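Local structure of enoyl-acyl carrier protein reductase (6KIA) at residues K311-K314 and A320-E323; E404-L409 and L422-D427. The protein probably reduces enoyl-acyl carrier protein intermediates in fatty acid synthesis, binding NADH as its cofactor. All coordinates share one frame; numbering follows the deposited sequence.

Contact 1 (K311-K314 and A320-E323); sequences KALK and AWAE
Leu313 meets Ala322 and Trp321 with different parts of itself, and both side-chain touches are apolar. At its base, CB of Leu313 faces CB of Ala322 at 4.0 Å, with both beta carbons pointing across the gap. The small alanine lets the backbones come near: the CA atoms of Leu313 and Ala322 lie 5.7 Å apart, and the Ala322 methyl also rests 3.8 Å from the carbonyl O of Leu313. Further out, CD2 of Leu313 reaches CZ3 on the six-membered ring of Trp321 at 4.1 Å, approaching the indole at a slant. With CG of Trp321 anti to the backbone N (chi1 174°), the indole is swung toward the leucine. Lys314 NZ and Glu323 OE1, of opposite charge, stay 6.3 Å apart, too far for a salt bridge; the lysine instead makes a cation-pi contact with Trp326. In the next shell, His437 stacks on the Trp321 ring, and Asn434 ND2 donates a hydrogen bond to the Leu313 carbonyl. The contact thus joins the consecutive helices 309-315 and 320-331 on either side of the short connection between them, while helix 426-436 packs against both and helix 394-413 supplies Leu401 to Leu313 and Trp321.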
loop_
_atom_site.group_PDB
_atom_site.type_symbol
_atom_site.label_atom_id
_atom_site.label_comp_id
_atom_site.label_asym_id
_atom_site.label_seq_id
_atom_site.Cartn_x
_atom_site.Cartn_y
_atom_site.Cartn_z
ATOM N N LYS A 311 5.899 7.505 -20.541
ATOM C CA LYS A 311 6.951 7.147 -21.476
ATOM C C LYS A 311 7.035 5.632 -21.605
ATOM O O LYS A 311 7.243 5.101 -22.700
ATOM C CB LYS A 311 8.282 7.745 -21.004
ATOM C CG LYS A 311 8.315 9.247 -21.113
ATOM C CD LYS A 311 9.684 9.793 -20.765
ATOM C CE LYS A 311 9.754 11.288 -20.992
ATOM N NZ LYS A 311 9.561 11.618 -22.437
ATOM N N ALA A 312 6.735 4.935 -20.509
ATOM C CA ALA A 312 6.746 3.473 -20.521
ATOM C C ALA A 312 5.633 2.965 -21.408
ATOM O O ALA A 312 5.816 1.966 -22.140
ATOM C CB ALA A 312 6.620 2.933 -19.085
ATOM N N LEU A 313 4.498 3.666 -21.401
ATOM C CA LEU A 313 3.383 3.196 -22.216
ATOM C C LEU A 313 3.805 3.227 -23.677
ATOM O O LEU A 313 3.415 2.356 -24.460
ATOM C CB LEU A 313 2.124 4.031 -22.022
ATOM C CG LEU A 313 1.426 3.889 -20.676
ATOM C CD1 LEU A 313 0.170 4.737 -20.628
ATOM C CD2 LEU A 313 1.133 2.428 -20.332
ATOM N N LYS A 314 4.623 4.213 -24.043
ATOM C CA LYS A 314 5.053 4.306 -25.433
ATOM C C LYS A 314 6.134 3.288 -25.710
ATOM O O LYS A 314 6.151 2.647 -26.772
ATOM C CB LYS A 314 5.574 5.728 -25.736
ATOM C CG LYS A 314 4.487 6.764 -25.878
ATOM C CD LYS A 314 4.984 7.942 -26.710
ATOM C CE LYS A 314 3.841 8.714 -27.337
ATOM N NZ LYS A 314 4.289 10.094 -27.676
ATOM N N ALA A 320 -2.230 2.695 -30.437
ATOM C CA ALA A 320 -3.314 3.664 -30.357
ATOM C C ALA A 320 -3.823 3.935 -28.936
ATOM O O ALA A 320 -4.106 5.092 -28.589
ATOM C CB ALA A 320 -4.455 3.211 -31.242
ATOM N N TRP A 321 -3.961 2.899 -28.104
ATOM C CA TRP A 321 -4.503 3.137 -26.769
ATOM C C TRP A 321 -3.538 4.003 -25.922
ATOM O O TRP A 321 -3.971 4.922 -25.193
ATOM C CB TRP A 321 -4.833 1.799 -26.053
ATOM C CG TRP A 321 -5.274 2.010 -24.612
ATOM C CD1 TRP A 321 -6.510 2.360 -24.183
ATOM C CD2 TRP A 321 -4.443 1.934 -23.446
ATOM N NE1 TRP A 321 -6.514 2.512 -22.812
ATOM C CE2 TRP A 321 -5.255 2.248 -22.339
ATOM C CE3 TRP A 321 -3.092 1.622 -23.235
ATOM C CZ2 TRP A 321 -4.762 2.258 -21.029
ATOM C CZ3 TRP A 321 -2.602 1.662 -21.940
ATOM C CH2 TRP A 321 -3.437 1.974 -20.856
ATOM N N ALA A 322 -2.245 3.717 -26.022
ATOM C CA ALA A 322 -1.245 4.492 -25.271
ATOM C C ALA A 322 -1.288 5.952 -25.712
ATOM O O ALA A 322 -1.218 6.876 -24.891
ATOM C CB ALA A 322 0.143 3.913 -25.465
ATOM N N GLU A 323 -1.443 6.148 -27.013
ATOM C CA GLU A 323 -1.536 7.480 -27.577
ATOM C C GLU A 323 -2.772 8.186 -27.014
ATOM O O GLU A 323 -2.731 9.373 -26.680
ATOM C CB GLU A 323 -1.573 7.390 -29.114
ATOM C CG GLU A 323 -1.303 8.709 -29.835
ATOM C CD GLU A 323 -1.169 8.513 -31.337
ATOM O OE1 GLU A 323 -0.074 8.121 -31.810
ATOM O OE2 GLU A 323 -2.181 8.717 -32.026
#

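Contact 2 (E404-L409 and L422-D427)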
loop_
_atom_site.group_PDB
_atom_site.type_symbol
_atom_site.label_atom_id
_atom_site.label_comp_id
_atom_site.label_asym_id
_atom_site.label_seq_id
_atom_site.Cartn_x
_atom_site.Cartn_y
_atom_site.Cartn_z
ATOM N N GLU A 404 -5.361 -0.751 -12.650
ATOM C CA GLU A 404 -5.819 -1.591 -13.752
ATOM C C GLU A 404 -4.762 -2.604 -14.197
ATOM O O GLU A 404 -5.089 -3.759 -14.496
ATOM C CB GLU A 404 -6.231 -0.705 -14.941
ATOM C CG GLU A 404 -6.705 -1.452 -16.165
ATOM C CD GLU A 404 -7.243 -0.516 -17.243
ATOM O OE1 GLU A 404 -7.219 0.720 -17.043
ATOM O OE2 GLU A 404 -7.716 -1.018 -18.281
ATOM N N GLY A 405 -3.492 -2.190 -14.225
ATOM C CA GLY A 405 -2.418 -3.064 -14.683
ATOM C C GLY A 405 -1.905 -4.035 -13.625
ATOM O O GLY A 405 -1.578 -5.199 -13.927
ATOM N N THR A 406 -1.816 -3.566 -12.387
ATOM C CA THR A 406 -1.291 -4.418 -11.316
ATOM C C THR A 406 -2.286 -5.518 -10.976
ATOM O O THR A 406 -1.874 -6.583 -10.508
ATOM C CB THR A 406 -0.928 -3.623 -10.032
ATOM O OG1 THR A 406 -2.085 -2.965 -9.488
ATOM C CG2 THR A 406 0.181 -2.599 -10.341
ATOM N N GLY A 407 -3.578 -5.268 -11.201
ATOM C CA GLY A 407 -4.617 -6.266 -10.942
ATOM C C GLY A 407 -4.340 -7.635 -11.538
ATOM O O GLY A 407 -4.158 -8.608 -10.823
ATOM N N PRO A 408 -4.324 -7.715 -12.868
ATOM C CA PRO A 408 -4.068 -8.984 -13.548
ATOM C C PRO A 408 -2.657 -9.483 -13.311
ATOM O O PRO A 408 -2.453 -10.690 -13.239
ATOM C CB PRO A 408 -4.325 -8.662 -15.024
ATOM C CG PRO A 408 -4.322 -7.186 -15.103
ATOM C CD PRO A 408 -4.786 -6.679 -13.796
ATOM N N LEU A 409 -1.685 -8.582 -13.191
ATOM C CA LEU A 409 -0.343 -9.033 -12.866
ATOM C C LEU A 409 -0.325 -9.836 -11.562
ATOM O O LEU A 409 0.209 -10.941 -11.535
ATOM C CB LEU A 409 0.625 -7.846 -12.753
ATOM C CG LEU A 409 1.046 -7.234 -14.101
ATOM C CD1 LEU A 409 1.886 -5.971 -13.894
ATOM C CD2 LEU A 409 1.797 -8.249 -14.959
ATOM N N LEU A 422 8.367 -9.714 -5.161
ATOM C CA LEU A 422 8.465 -9.370 -6.566
ATOM C C LEU A 422 8.124 -7.905 -6.783
ATOM O O LEU A 422 7.121 -7.415 -6.259
ATOM C CB LEU A 422 7.528 -10.234 -7.411
ATOM C CG LEU A 422 7.794 -11.742 -7.385
ATOM C CD1 LEU A 422 6.670 -12.492 -8.103
ATOM C CD2 LEU A 422 9.150 -11.992 -8.049
ATOM N N TRP A 423 8.949 -7.220 -7.557
ATOM C CA TRP A 423 8.650 -5.838 -7.930
ATOM C C TRP A 423 7.832 -5.784 -9.221
ATOM O O TRP A 423 8.199 -6.408 -10.237
ATOM C CB TRP A 423 9.940 -5.027 -8.108
ATOM C CG TRP A 423 10.507 -4.327 -6.909
ATOM C CD1 TRP A 423 10.509 -2.975 -6.674
ATOM C CD2 TRP A 423 11.207 -4.922 -5.803
ATOM N NE1 TRP A 423 11.177 -2.698 -5.515
ATOM C CE2 TRP A 423 11.594 -3.870 -4.938
ATOM C CE3 TRP A 423 11.528 -6.234 -5.452
ATOM C CZ2 TRP A 423 12.296 -4.095 -3.751
ATOM C CZ3 TRP A 423 12.245 -6.453 -4.264
ATOM C CH2 TRP A 423 12.612 -5.395 -3.433
ATOM N N LEU A 424 6.751 -5.002 -9.188
ATOM C CA LEU A 424 5.991 -4.653 -10.381
ATOM C C LEU A 424 6.343 -3.210 -10.718
ATOM O O LEU A 424 5.798 -2.287 -10.115
ATOM C CB LEU A 424 4.483 -4.800 -10.129
ATOM C CG LEU A 424 4.050 -6.168 -9.579
ATOM C CD1 LEU A 424 2.541 -6.200 -9.409
ATOM C CD2 LEU A 424 4.497 -7.267 -10.551
ATOM N N SER A 425 7.298 -3.000 -11.623
ATOM C CA SER A 425 7.695 -1.626 -11.970
ATOM C C SER A 425 6.985 -1.149 -13.240
ATOM O O SER A 425 6.136 -1.867 -13.772
ATOM C CB SER A 425 9.221 -1.538 -12.098
ATOM O OG SER A 425 9.797 -1.714 -10.803
ATOM N N HIS A 426 7.315 0.055 -13.732
ATOM C CA HIS A 426 6.585 0.617 -14.849
ATOM C C HIS A 426 6.682 -0.216 -16.114
ATOM O O HIS A 426 5.784 -0.155 -16.943
ATOM C CB HIS A 426 7.070 2.037 -15.178
ATOM C CG HIS A 426 6.638 3.054 -14.179
ATOM N ND1 HIS A 426 6.831 4.414 -14.362
ATOM C CD2 HIS A 426 6.015 2.926 -12.983
ATOM C CE1 HIS A 426 6.360 5.066 -13.317
ATOM N NE2 HIS A 426 5.852 4.188 -12.461
ATOM N N ASP A 427 7.783 -0.947 -16.264
ATOM C CA ASP A 427 7.980 -1.727 -17.479
ATOM C C ASP A 427 6.914 -2.819 -17.629
ATOM O O ASP A 427 6.166 -2.847 -18.625
ATOM C CB ASP A 427 9.404 -2.328 -17.540
ATOM C CG ASP A 427 9.727 -3.279 -16.395
ATOM O OD1 ASP A 427 9.273 -3.087 -15.240
ATOM O OD2 ASP A 427 10.445 -4.264 -16.669
#
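Thr406 and Leu424 mark the nearest approach of the two backbones, with 7.3 Å between their CA atoms, where helix 394-413 passes the turn that leads from strand 421-423 into helix 426-436. The side chain of Leu424 spans the gap. One of its methyls, CD1, sits 4.2 Å from CB of Leu409 and 4.4 Å from CB of Thr406, so it touches positions one turn apart on the helix. This reach depends on CG of Leu424 standing beside its own backbone N (chi1 -53°), anti to the carbonyl carbon. Between the two touched residues the helix is kinked, since Pro408 N cannot donate to the preceding turn. In the fold, helix 394-413 precedes the strand that ends the parallel run beside strand 283-287 in a Rossmann-like sheet; Leu422 and Leu424 both form backbone hydrogen bonds with Asn287. Thr406 keeps its polar end out of the apolar contact: OG1 donates to Val402 O one turn back along the same helix. Around the leucines the packing continues, with Leu7 and Tyr286 against Leu424, and Ile429 and Gln432 of helix 426-436 against Leu409.

Contacts 1 and 2 have centres 16 Å apart and meet directly where Ala312 CB packs 3.9 Å from His426 O, at the start of helix 426-436. Two helices serve both. Helix 394-413 backs contact 1 with an earlier turn and carries residues 404-409 of contact 2 further along; helix 426-436 begins in contact 2 and runs on to lie against contact 1 with Leu433 and Asn434. Contact 1 is the more peripheral, its centre about 25 Å from that of the chain, against about 13 Å for contact 2. Contact 2 lies near the cofactor: the side chain of Thr406 is about 9 Å from the bound NADH and packs on Tyr33.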